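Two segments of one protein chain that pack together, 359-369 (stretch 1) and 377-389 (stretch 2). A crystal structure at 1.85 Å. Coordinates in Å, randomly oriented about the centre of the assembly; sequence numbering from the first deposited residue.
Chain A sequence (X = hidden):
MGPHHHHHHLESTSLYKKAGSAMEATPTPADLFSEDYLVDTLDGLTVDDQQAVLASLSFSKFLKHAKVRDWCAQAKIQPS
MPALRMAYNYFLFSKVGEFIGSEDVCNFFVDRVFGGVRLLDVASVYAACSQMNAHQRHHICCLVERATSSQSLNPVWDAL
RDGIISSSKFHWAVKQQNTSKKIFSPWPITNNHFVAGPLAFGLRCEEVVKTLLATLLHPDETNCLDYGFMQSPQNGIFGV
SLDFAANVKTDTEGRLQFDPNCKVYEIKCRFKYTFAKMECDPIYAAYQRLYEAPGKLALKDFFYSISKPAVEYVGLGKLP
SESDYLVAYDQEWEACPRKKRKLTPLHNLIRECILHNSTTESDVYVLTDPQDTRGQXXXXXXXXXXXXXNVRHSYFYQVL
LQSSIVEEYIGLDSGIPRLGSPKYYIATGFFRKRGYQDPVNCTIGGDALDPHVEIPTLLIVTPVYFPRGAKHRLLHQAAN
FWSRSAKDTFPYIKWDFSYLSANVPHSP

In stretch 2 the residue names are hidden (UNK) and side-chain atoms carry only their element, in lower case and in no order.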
# COMPACT_ATOMS: atom_id res chain seq x y z
N THR A 359 21.55 7.40 -8.26
CA THR A 359 22.68 7.80 -7.39
C THR A 359 22.83 6.97 -6.09
O THR A 359 23.88 6.36 -5.87
CB THR A 359 22.60 9.31 -7.01
OG1 THR A 359 22.53 10.09 -8.21
CG2 THR A 359 23.83 9.76 -6.20
N THR A 360 21.80 6.98 -5.23
CA THR A 360 21.84 6.23 -3.96
C THR A 360 21.68 4.74 -4.22
O THR A 360 20.65 4.30 -4.74
CB THR A 360 20.70 6.66 -2.99
OG1 THR A 360 20.51 8.08 -3.07
CG2 THR A 360 21.02 6.25 -1.54
N GLU A 361 22.70 3.97 -3.83
CA GLU A 361 22.69 2.52 -4.08
C GLU A 361 21.83 1.70 -3.10
O GLU A 361 21.48 2.18 -2.02
CB GLU A 361 24.13 1.98 -4.10
CG GLU A 361 25.01 2.63 -5.16
CD GLU A 361 26.41 2.04 -5.18
OE1 GLU A 361 27.05 2.03 -4.11
OE2 GLU A 361 26.86 1.60 -6.26
N SER A 362 21.49 0.48 -3.51
CA SER A 362 20.76 -0.47 -2.67
C SER A 362 21.66 -1.06 -1.58
O SER A 362 22.85 -1.24 -1.79
CB SER A 362 20.22 -1.62 -3.52
OG SER A 362 19.12 -1.22 -4.31
N ASP A 363 21.10 -1.33 -0.40
CA ASP A 363 21.81 -2.08 0.63
C ASP A 363 21.44 -3.55 0.52
O ASP A 363 20.26 -3.88 0.47
CB ASP A 363 21.43 -1.58 2.02
CG ASP A 363 21.94 -0.17 2.30
OD1 ASP A 363 23.14 0.07 2.11
OD2 ASP A 363 21.15 0.70 2.72
N VAL A 364 22.45 -4.42 0.48
CA VAL A 364 22.17 -5.86 0.47
C VAL A 364 22.56 -6.49 1.82
O VAL A 364 23.65 -6.27 2.28
CB VAL A 364 22.91 -6.58 -0.68
CG1 VAL A 364 22.62 -8.07 -0.65
CG2 VAL A 364 22.50 -5.96 -2.02
N TYR A 365 21.65 -7.26 2.43
CA TYR A 365 21.89 -7.93 3.71
C TYR A 365 21.87 -9.43 3.50
O TYR A 365 20.84 -10.01 3.18
CB TYR A 365 20.82 -7.56 4.75
CG TYR A 365 20.71 -6.10 4.99
CD1 TYR A 365 21.47 -5.49 5.99
CD2 TYR A 365 19.89 -5.29 4.18
CE1 TYR A 365 21.39 -4.13 6.23
CE2 TYR A 365 19.82 -3.91 4.40
CZ TYR A 365 20.59 -3.35 5.43
OH TYR A 365 20.55 -1.99 5.70
N VAL A 366 23.02 -10.06 3.66
CA VAL A 366 23.08 -11.52 3.64
C VAL A 366 22.79 -11.99 5.06
O VAL A 366 23.43 -11.54 6.01
CB VAL A 366 24.46 -12.01 3.16
CG1 VAL A 366 24.56 -13.54 3.26
CG2 VAL A 366 24.73 -11.52 1.73
N LEU A 367 21.82 -12.89 5.23
CA LEU A 367 21.47 -13.30 6.59
C LEU A 367 22.23 -14.55 7.00
O LEU A 367 22.61 -15.35 6.14
CB LEU A 367 19.95 -13.50 6.72
CG LEU A 367 19.08 -12.32 6.24
CD1 LEU A 367 17.62 -12.72 6.05
CD2 LEU A 367 19.21 -11.13 7.21
N THR A 368 22.46 -14.72 8.31
CA THR A 368 22.98 -15.98 8.81
C THR A 368 22.02 -17.14 8.55
O THR A 368 20.79 -16.99 8.57
CB THR A 368 23.34 -15.95 10.33
OG1 THR A 368 22.19 -15.56 11.10
CG2 THR A 368 24.50 -14.99 10.59
N ASP A 369 22.61 -18.29 8.29
CA ASP A 369 21.89 -19.51 8.00
C ASP A 369 21.56 -20.21 9.33
O ASP A 369 22.47 -20.58 10.06
CB ASP A 369 22.75 -20.37 7.09
CG ASP A 369 22.04 -21.60 6.59
OD1 ASP A 369 21.11 -22.11 7.24
OD2 ASP A 369 22.44 -22.07 5.51
N UNK A 377 18.53 -16.04 13.20
CA UNK A 377 18.77 -15.38 11.93
C UNK A 377 19.06 -13.90 12.20
O UNK A 377 18.17 -13.16 12.62
c UNK A 377 17.56 -15.51 10.95
c UNK A 377 17.28 -16.99 10.64
c UNK A 377 15.86 -17.29 10.10
c UNK A 377 17.81 -14.67 9.68
N UNK A 378 20.30 -13.51 11.93
CA UNK A 378 20.74 -12.13 12.09
C UNK A 378 21.55 -11.72 10.85
O UNK A 378 21.70 -12.53 9.93
c UNK A 378 21.59 -12.00 13.37
o UNK A 378 22.66 -12.91 13.36
N UNK A 379 22.05 -10.49 10.80
CA UNK A 379 22.84 -10.03 9.66
C UNK A 379 24.22 -10.66 9.73
O UNK A 379 24.89 -10.57 10.76
c UNK A 379 22.94 -8.47 9.60
c UNK A 379 21.51 -6.34 9.68
c UNK A 379 21.54 -7.85 9.45
c UNK A 379 23.86 -8.00 8.49
N UNK A 380 24.63 -11.34 8.65
CA UNK A 380 25.97 -11.90 8.51
C UNK A 380 26.90 -10.89 7.83
O UNK A 380 28.05 -10.73 8.24
c UNK A 380 25.96 -13.18 7.66
c UNK A 380 27.31 -13.86 7.53
c UNK A 380 28.69 -15.51 6.27
c UNK A 380 27.43 -14.65 6.25
n UNK A 380 29.91 -14.76 5.86
N UNK A 381 26.41 -10.23 6.79
CA UNK A 381 27.21 -9.28 6.03
C UNK A 381 26.30 -8.32 5.29
O UNK A 381 25.17 -8.66 4.94
c UNK A 381 28.12 -9.99 5.06
N UNK A 382 26.83 -7.12 5.04
CA UNK A 382 26.08 -6.00 4.48
C UNK A 382 26.97 -5.34 3.43
O UNK A 382 28.13 -5.12 3.69
c UNK A 382 25.83 -5.02 5.62
n UNK A 382 24.40 -1.61 6.30
n UNK A 382 23.81 0.26 5.08
n UNK A 382 25.07 -1.39 4.08
c UNK A 382 25.02 -2.91 6.53
c UNK A 382 24.43 -0.92 5.16
c UNK A 382 24.91 -3.88 5.35
N UNK A 383 26.42 -5.03 2.25
CA UNK A 383 27.19 -4.37 1.18
C UNK A 383 26.32 -3.53 0.23
O UNK A 383 25.14 -3.79 0.10
c UNK A 383 26.19 -8.58 -0.52
c UNK A 383 28.06 -5.38 0.41
c UNK A 383 25.95 -8.38 -1.88
c UNK A 383 27.07 -6.24 -1.74
c UNK A 383 26.38 -7.21 -2.49
c UNK A 383 26.87 -7.61 0.21
c UNK A 383 27.30 -6.42 -0.38
N UNK A 384 26.92 -2.55 -0.44
CA UNK A 384 26.19 -1.71 -1.41
C UNK A 384 26.12 -2.36 -2.80
O UNK A 384 27.09 -2.98 -3.26
c UNK A 384 25.53 0.84 0.23
c UNK A 384 25.62 1.80 1.40
c UNK A 384 26.85 -0.33 -1.55
c UNK A 384 26.91 0.51 -0.29
n UNK A 384 24.41 2.68 1.47
N UNK A 385 25.00 -2.20 -3.48
CA UNK A 385 24.87 -2.69 -4.86
C UNK A 385 24.28 -1.58 -5.74
O UNK A 385 23.25 -1.00 -5.38
c UNK A 385 24.03 -3.97 -4.93
N UNK A 386 24.95 -1.28 -6.86
CA UNK A 386 24.43 -0.29 -7.82
C UNK A 386 23.24 -0.85 -8.60
O UNK A 386 23.27 -1.02 -9.82
c UNK A 386 25.53 0.31 -8.73
n UNK A 386 27.11 -0.33 -10.45
o UNK A 386 26.54 -1.89 -8.93
c UNK A 386 26.44 -0.74 -9.38
N UNK A 387 22.20 -1.16 -7.84
CA UNK A 387 20.93 -1.60 -8.37
C UNK A 387 19.93 -0.55 -7.94
O UNK A 387 19.95 -0.12 -6.78
c UNK A 387 20.57 -2.98 -7.81
c UNK A 387 21.60 -4.23 -9.79
c UNK A 387 20.76 -5.45 -7.80
c UNK A 387 21.40 -4.19 -8.27
N UNK A 388 19.05 -0.16 -8.86
CA UNK A 388 18.14 0.99 -8.65
C UNK A 388 16.72 0.61 -9.01
O UNK A 388 16.51 -0.32 -9.78
c UNK A 388 19.97 2.63 -9.34
c UNK A 388 20.96 2.24 -10.23
c UNK A 388 21.67 3.79 -8.03
c UNK A 388 22.65 3.40 -8.94
c UNK A 388 18.55 2.18 -9.54
c UNK A 388 22.31 2.64 -10.04
c UNK A 388 20.32 3.40 -8.23
N UNK A 389 15.74 1.36 -8.49
CA UNK A 389 14.34 1.11 -8.83
C UNK A 389 14.12 1.30 -10.33
O UNK A 389 14.72 2.20 -10.93
c UNK A 389 13.35 2.02 -8.03
c UNK A 389 11.90 1.52 -8.22
c UNK A 389 13.52 3.49 -8.44
O HOH W 1 19.17 2.01 -5.45
O HOH W 2 23.07 3.70 -0.37

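Position 377 has four side-chain carbons, forked at the first, with one arm two carbons long. One of them lies 3.8 Å from Leu 367 CB. This is Ile 377, and that atom is its CG2.

Position 378 carries one carbon, then one oxygen: Ser 378. Thr 368 N donates to Ser 378 O at 2.8 Å, and Ser 378 N donates to Thr 368 OG1 at 2.9 Å.

Position 379 again has four carbons, forked at the first, with one two-carbon arm. It is Ile 379. Its CB points away from stretch 1, yet its CD1 reaches Tyr 365 CD1 at 3.8 Å.

Position 380 has four carbons in a row ending in nitrogen, which is Lys 380. Its CB points toward stretch 1 and lies 3.7 Å from Thr 368 CG2, while the end of the chain leads away. Lys 380 N donates to Val 366 O at 2.9 Å.

Position 381 has a single carbon: Ala 381. Val 366 N donates to Ala 381 O at 2.9 Å. The return bond, from Ala 381 N to Val 366 O, is weak at 3.3 Å. Val 366 O thus accepts from two successive amides, at the beta bulge where the register shifts by one.

Position 382 shows three carbons, a nitrogen, then a carbon bearing two more nitrogens. This is Arg 382. Its NH1 forms a salt bridge with Asp 363 OD1 at 3.1 Å, and Tyr 365 OH lies over one face of the guanidinium.

Position 383 has one carbon and a six-carbon ring without oxygen, so it is Phe 383. Val 364 CB sits over the ring face, 3.8 Å from the centroid of the Phe 383 ring, a CH-pi contact. Val 366 CG2 lies at the ring edge.

Position 384 is four carbons in a row ending in nitrogen: Lys 384. Its NZ makes a salt bridge with Asp 363 OD1 at 3.0 Å.

Position 385 has one carbon, 3.8 Å from Val 364 CG2. It is Ala 385.

Position 386 has two carbons, the second carrying one oxygen and one nitrogen: Asn 386. Its CB is 3.1 Å from Glu 361 OE2.

Position 387 has four carbons, forked at the second, so it is Leu 387. Ser 362 OG donates to Leu 387 O at 2.8 Å.

Position 388 has one carbon and a six-carbon ring, Phe 388. Thr 360 O lies at the ring edge, 3.5 Å from Phe 388 CE1.

Position 389 has one carbon carrying two more. It is Val 389, and it makes no contact with stretch 1.

The contact is an antiparallel strand pair. Paired backbone bonds set the register from Ser 362 to Val 366. Val 364, Val 366, Ala 381, Phe 383 and Ala 385 share one face. Asp 363, Tyr 365, Arg 382 and Lys 384 share the other, where one carboxylate meets two cations.

Stretch 2, residues 377-389: ISIKARFKANLFV
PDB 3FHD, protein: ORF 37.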